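Local coordinates for beta2-microglobulin (Anolis carolinensis, PDB 7CPO), which forms the light chain of the lizard MHC class I molecule, pairing as a small immunoglobulin-like subunit with the heavy chain, which probably presents peptides, at residues 25-28 and 34-37. Sequence-based numbering, arbitrary orientation.
Sequences CYAE and KINI
Between Cys-25 and Ala-27 on one side and Ile-35 and Ile-37 on the other there is no ring and no flat polar group. The one aromatic ring, that of Tyr-26, is on the other face of strand 21-30. The Tyr-26 side chain touches Tyr-10 and Leu-65 of its own chain, and Ser-236 of the MHC class I antigen chain. The contact itself is apolar: isoleucine methyls of one segment against Ala-27 CB and the CB and sulfur of Cys-25. Ile-37 meets both Cys-25 and Ala-27, one with each of its branches. Its CG2 methyl is anti to the backbone N and meets Cys-25 SG at 3.7 Å. The same methyl lies 4.0 Å from Cys-25 CB, so it rests along the CB-SG bond. The longer branch runs the other way and brings Ile-37 CD1 to 4.1 Å from Ala-27 CB. Ile-35 supplies the second methyl at this alanine. Its CG1-CD1 arm is nearly extended (chi1 -161°, chi2 173°), and its CD1 stops 4.0 Å from Ala-27 CB. Ile-35 CD1 and Ile-37 CD1 are 4.3 Å apart, and together with Ala-27 CB they form a nearly equilateral triangle.

This is the core of an immunoglobulin C1-set beta sandwich. Strand 21-30 belongs to one sheet and strand 36-41 to the other. No hydrogen bond joins the two segments. The nearest CA atoms, of Cys-25 and Ile-37, are 7.6 Å apart. Cys-25 is also disulfide-bonded to Cys-80 on strand 78-83, the neighbour of 36-41. The sulfur is thus both a covalent tie between the sheets and a packing surface for Ile-37, which also touches Cys-80 and Val-66.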
loop_
_atom_site.group_PDB
_atom_site.type_symbol
_atom_site.label_atom_id
_atom_site.label_comp_id
_atom_site.label_asym_id
_atom_site.label_seq_id
_atom_site.Cartn_x
_atom_site.Cartn_y
_atom_site.Cartn_z
ATOM N N CYS B 25 -12.531 5.452 0.958
ATOM C CA CYS B 25 -11.665 6.573 1.291
ATOM C C CYS B 25 -10.252 6.042 1.527
ATOM O O CYS B 25 -10.050 5.111 2.315
ATOM C CB CYS B 25 -12.186 7.337 2.509
ATOM S SG CYS B 25 -11.121 8.740 2.970
ATOM N N TYR B 26 -9.277 6.630 0.840
ATOM C CA TYR B 26 -7.919 6.104 0.797
ATOM C C TYR B 26 -6.929 7.209 1.127
ATOM O O TYR B 26 -6.976 8.292 0.536
ATOM C CB TYR B 26 -7.619 5.502 -0.573
ATOM C CG TYR B 26 -6.225 4.963 -0.710
ATOM C CD1 TYR B 26 -5.808 3.855 0.018
ATOM C CD2 TYR B 26 -5.315 5.562 -1.571
ATOM C CE1 TYR B 26 -4.520 3.360 -0.114
ATOM C CE2 TYR B 26 -4.034 5.079 -1.701
ATOM C CZ TYR B 26 -3.639 3.979 -0.969
ATOM O OH TYR B 26 -2.358 3.496 -1.100
ATOM N N ALA B 27 -6.049 6.937 2.079
ATOM C CA ALA B 27 -5.046 7.879 2.535
ATOM C C ALA B 27 -3.678 7.248 2.370
ATOM O O ALA B 27 -3.502 6.055 2.620
ATOM C CB ALA B 27 -5.254 8.267 3.997
ATOM N N GLU B 28 -2.709 8.052 1.953
ATOM C CA GLU B 28 -1.368 7.550 1.738
ATOM C C GLU B 28 -0.392 8.694 1.963
ATOM O O GLU B 28 -0.788 9.851 2.115
ATOM C CB GLU B 28 -1.226 6.930 0.338
ATOM C CG GLU B 28 -1.229 7.910 -0.834
ATOM C CD GLU B 28 -0.740 7.257 -2.122
ATOM O OE1 GLU B 28 -0.685 6.014 -2.161
ATOM O OE2 GLU B 28 -0.418 7.967 -3.098
ATOM N N LYS B 34 -0.735 6.806 13.035
ATOM C CA LYS B 34 -2.011 7.076 13.676
ATOM C C LYS B 34 -2.845 8.013 12.813
ATOM O O LYS B 34 -2.433 9.141 12.515
ATOM C CB LYS B 34 -1.781 7.673 15.063
ATOM C CG LYS B 34 -3.023 8.278 15.686
ATOM C CD LYS B 34 -2.898 8.421 17.201
ATOM C CE LYS B 34 -1.643 9.149 17.661
ATOM N NZ LYS B 34 -1.781 9.534 19.102
ATOM N N ILE B 35 -4.013 7.536 12.395
ATOM C CA ILE B 35 -4.892 8.315 11.535
ATOM C C ILE B 35 -6.311 7.809 11.745
ATOM O O ILE B 35 -6.538 6.613 11.956
ATOM C CB ILE B 35 -4.452 8.223 10.054
ATOM C CG1 ILE B 35 -5.048 9.369 9.223
ATOM C CG2 ILE B 35 -4.817 6.864 9.464
ATOM C CD1 ILE B 35 -4.517 9.438 7.776
ATOM N N ASN B 36 -7.267 8.729 11.706
ATOM C CA ASN B 36 -8.665 8.364 11.846
ATOM C C ASN B 36 -9.417 8.799 10.599
ATOM O O ASN B 36 -9.348 9.965 10.196
ATOM C CB ASN B 36 -9.279 8.970 13.105
ATOM C CG ASN B 36 -10.685 8.466 13.339
ATOM O OD1 ASN B 36 -10.881 7.310 13.722
ATOM N ND2 ASN B 36 -11.678 9.322 13.098
ATOM N N ILE B 37 -10.130 7.852 9.994
ATOM C CA ILE B 37 -10.793 8.027 8.713
ATOM C C ILE B 37 -12.229 7.572 8.889
ATOM O O ILE B 37 -12.473 6.402 9.198
ATOM C CB ILE B 37 -10.102 7.224 7.604
ATOM C CG1 ILE B 37 -8.686 7.754 7.394
ATOM C CG2 ILE B 37 -10.912 7.291 6.332
ATOM C CD1 ILE B 37 -7.711 6.728 6.924
#